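Local atomic coordinates of beta-lactamase II (Erythrobacter litoralis, PDB entry 6V73), a protein that probably hydrolyses beta-lactam antibiotics to substituted beta-amino acids, as a zinc-dependent class B beta-lactamase of the metallo-beta-lactamase superfamily. Residues 64-69 with 93-98. Numbering follows the deposited sequence.
Sequences LVDTAW and VVTHAH. With ZN (zinc ion), chain B.
V65 and V93 pair in a parallel beta bridge between strands 61-65 and 89-93, their CA atoms 5.2 Å apart. Two backbone bonds define the register: V93 N gives its hydrogen to L64 O at 2.9 Å, and D66 N gives its own to V93 O at 2.8 Å (N-H...O 162°). On one face of the sheet the two valines lie side by side, V65 CG2 being 4.1 Å from V93 CG1.

Past the bridge the acceptor is no longer a carbonyl but the D66 carboxylate. Its CG stands anti to the carbonyl carbon (chi1 -77°), which brings OD2 to T95 N at 2.8 Å through the syn lone pair, with N-H...O bent to 144°. T95 OG1 donates to D66 OD1 at 2.7 Å, although the position of OD1 is less certain. T67 CG2 also meets V94 CG1, at 4.2 Å.

Beyond T95 come H96 and H98, which begin the HxHxD zinc motif and bind one zinc ion through NE2 and ND1, respectively, with H165. The buried carboxylate probably helps hold the chain at T95, just before H96, consistent with a second-shell role; its negative charge is probably stabilised by T95 N, and less surely by the T95 hydroxyl and a long, weak ion pair with K101.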
ATOM      1  N   LEU A  64       3.546  -4.005 -26.375  1.00 54.72           N
ATOM      2  CA  LEU A  64       2.970  -3.414 -25.175  1.00 51.82           C
ATOM      3  C   LEU A  64       3.831  -3.800 -23.978  1.00 50.60           C
ATOM      4  O   LEU A  64       4.059  -4.988 -23.730  1.00 50.45           O
ATOM      5  CB  LEU A  64       1.524  -3.875 -24.977  1.00 49.48           C
ATOM      6  CG  LEU A  64       0.848  -3.407 -23.683  1.00 49.20           C
ATOM      7  CD1 LEU A  64       0.715  -1.877 -23.637  1.00 51.53           C
ATOM      8  CD2 LEU A  64      -0.511  -4.071 -23.463  1.00 39.21           C
ATOM      9  N   VAL A  65       4.327  -2.811 -23.251  1.00 50.39           N
ATOM     10  CA  VAL A  65       5.022  -3.067 -21.993  1.00 56.29           C
ATOM     11  C   VAL A  65       4.059  -2.737 -20.865  1.00 49.35           C
ATOM     12  O   VAL A  65       3.700  -1.571 -20.668  1.00 56.74           O
ATOM     13  CB  VAL A  65       6.326  -2.269 -21.866  1.00 54.89           C
ATOM     14  CG1 VAL A  65       7.020  -2.644 -20.560  1.00 53.90           C
ATOM     15  CG2 VAL A  65       7.244  -2.560 -23.041  1.00 51.09           C
ATOM     16  N   ASP A  66       3.634  -3.782 -20.151  1.00 44.84           N
ATOM     17  CA  ASP A  66       2.735  -3.738 -19.001  1.00 45.85           C
ATOM     18  C   ASP A  66       1.283  -3.447 -19.371  1.00 52.82           C
ATOM     19  O   ASP A  66       1.004  -2.701 -20.321  1.00 52.08           O
ATOM     20  CB  ASP A  66       3.247  -2.733 -17.971  1.00 49.80           C
ATOM     21  CG  ASP A  66       4.428  -3.292 -17.170  1.00 65.29           C
ATOM     22  OD1 ASP A  66       5.296  -2.510 -16.728  1.00 67.80           O
ATOM     23  OD2 ASP A  66       4.506  -4.535 -17.017  1.00 65.42           O
ATOM     24  N   THR A  67       0.353  -4.065 -18.641  1.00 46.76           N
ATOM     25  CA  THR A  67      -1.062  -3.780 -18.814  1.00 51.97           C
ATOM     26  C   THR A  67      -1.433  -2.545 -17.996  1.00 45.99           C
ATOM     27  O   THR A  67      -0.600  -1.932 -17.334  1.00 46.96           O
ATOM     28  CB  THR A  67      -1.919  -4.981 -18.413  1.00 55.21           C
ATOM     29  OG1 THR A  67      -1.943  -5.114 -16.987  1.00 47.17           O
ATOM     30  CG2 THR A  67      -1.385  -6.262 -19.030  1.00 47.09           C
ATOM     31  N   ALA A  68      -2.685  -2.134 -18.074  1.00 48.83           N
ATOM     32  CA  ALA A  68      -3.177  -1.115 -17.160  1.00 50.56           C
ATOM     33  C   ALA A  68      -3.619  -1.805 -15.873  1.00 48.61           C
ATOM     34  O   ALA A  68      -3.365  -2.998 -15.672  1.00 46.31           O
ATOM     35  CB  ALA A  68      -4.303  -0.320 -17.811  1.00 44.76           C
ATOM     36  N   TRP A  69      -4.317  -1.082 -14.990  1.00 49.33           N
ATOM     37  CA  TRP A  69      -4.737  -1.706 -13.734  1.00 46.85           C
ATOM     38  C   TRP A  69      -5.822  -2.764 -13.947  1.00 50.48           C
ATOM     39  O   TRP A  69      -5.874  -3.741 -13.196  1.00 51.72           O
ATOM     40  CB  TRP A  69      -5.252  -0.656 -12.747  1.00 46.21           C
ATOM     41  CG  TRP A  69      -4.231   0.299 -12.176  1.00 46.52           C
ATOM     42  CD1 TRP A  69      -3.883   1.526 -12.672  1.00 45.98           C
ATOM     43  CD2 TRP A  69      -3.481   0.127 -10.964  1.00 49.19           C
ATOM     44  NE1 TRP A  69      -2.935   2.112 -11.860  1.00 54.05           N
ATOM     45  CE2 TRP A  69      -2.671   1.277 -10.805  1.00 49.85           C
ATOM     46  CE3 TRP A  69      -3.401  -0.894 -10.007  1.00 49.67           C
ATOM     47  CZ2 TRP A  69      -1.784   1.435  -9.722  1.00 47.93           C
ATOM     48  CZ3 TRP A  69      -2.509  -0.731  -8.916  1.00 52.39           C
ATOM     49  CH2 TRP A  69      -1.726   0.430  -8.787  1.00 38.07           C
ATOM     50  N   VAL A  93       4.759  -7.688 -22.859  1.00 46.74           N
ATOM     51  CA  VAL A  93       5.605  -8.191 -21.784  1.00 50.65           C
ATOM     52  C   VAL A  93       5.256  -7.430 -20.514  1.00 49.34           C
ATOM     53  O   VAL A  93       4.980  -6.226 -20.562  1.00 52.10           O
ATOM     54  CB  VAL A  93       7.108  -8.062 -22.122  1.00 54.54           C
ATOM     55  CG1 VAL A  93       7.460  -6.637 -22.508  1.00 46.92           C
ATOM     56  CG2 VAL A  93       7.969  -8.544 -20.956  1.00 49.82           C
ATOM     57  N   VAL A  94       5.231  -8.136 -19.382  1.00 49.65           N
ATOM     58  CA  VAL A  94       4.835  -7.561 -18.101  1.00 49.60           C
ATOM     59  C   VAL A  94       6.009  -7.653 -17.136  1.00 47.18           C
ATOM     60  O   VAL A  94       6.761  -8.633 -17.154  1.00 53.19           O
ATOM     61  CB  VAL A  94       3.575  -8.254 -17.533  1.00 53.75           C
ATOM     62  CG1 VAL A  94       2.368  -7.997 -18.446  1.00 49.55           C
ATOM     63  CG2 VAL A  94       3.804  -9.743 -17.376  1.00 53.16           C
ATOM     64  N   THR A  95       6.179  -6.624 -16.302  1.00 48.26           N
ATOM     65  CA  THR A  95       7.432  -6.477 -15.570  1.00 51.99           C
ATOM     66  C   THR A  95       7.432  -7.106 -14.178  1.00 50.17           C
ATOM     67  O   THR A  95       8.509  -7.208 -13.584  1.00 57.28           O
ATOM     68  CB  THR A  95       7.830  -4.998 -15.472  1.00 58.76           C
ATOM     69  OG1 THR A  95       6.692  -4.185 -15.172  1.00 61.33           O
ATOM     70  CG2 THR A  95       8.375  -4.548 -16.812  1.00 66.39           C
ATOM     71  N   HIS A  96       6.268  -7.527 -13.649  1.00 40.00           N
ATOM     72  CA  HIS A  96       6.164  -8.443 -12.508  1.00 49.77           C
ATOM     73  C   HIS A  96       4.702  -8.678 -12.132  1.00 52.64           C
ATOM     74  O   HIS A  96       3.796  -8.064 -12.704  1.00 52.61           O
ATOM     75  CB  HIS A  96       6.923  -7.944 -11.269  1.00 54.41           C
ATOM     76  CG  HIS A  96       6.440  -6.627 -10.751  1.00 59.51           C
ATOM     77  ND1 HIS A  96       6.799  -5.428 -11.325  1.00 56.51           N
ATOM     78  CD2 HIS A  96       5.633  -6.319  -9.707  1.00 57.85           C
ATOM     79  CE1 HIS A  96       6.230  -4.437 -10.658  1.00 59.74           C
ATOM     80  NE2 HIS A  96       5.520  -4.952  -9.671  1.00 58.73           N
ATOM     81  N   ALA A  97       4.469  -9.547 -11.146  1.00 51.81           N
ATOM     82  CA  ALA A  97       3.122 -10.035 -10.835  1.00 54.85           C
ATOM     83  C   ALA A  97       2.456  -9.148  -9.783  1.00 50.91           C
ATOM     84  O   ALA A  97       2.168  -9.565  -8.665  1.00 46.84           O
ATOM     85  CB  ALA A  97       3.173 -11.483 -10.366  1.00 51.98           C
ATOM     86  N   HIS A  98       2.190  -7.906 -10.170  1.00 48.31           N
ATOM     87  CA  HIS A  98       1.349  -7.019  -9.371  1.00 51.67           C
ATOM     88  C   HIS A  98       0.274  -6.449 -10.277  1.00 51.58           C
ATOM     89  O   HIS A  98       0.412  -6.429 -11.505  1.00 55.46           O
ATOM     90  CB  HIS A  98       2.131  -5.857  -8.706  1.00 46.87           C
ATOM     91  CG  HIS A  98       2.818  -6.233  -7.429  1.00 47.88           C
ATOM     92  ND1 HIS A  98       3.786  -5.441  -6.852  1.00 50.14           N
ATOM     93  CD2 HIS A  98       2.674  -7.311  -6.615  1.00 46.06           C
ATOM     94  CE1 HIS A  98       4.218  -6.017  -5.742  1.00 50.89           C
ATOM     95  NE2 HIS A  98       3.562  -7.155  -5.576  1.00 47.93           N
TER
HETATM   96 ZN    ZN B 301       4.728  -3.922  -7.958  1.00 51.62          ZN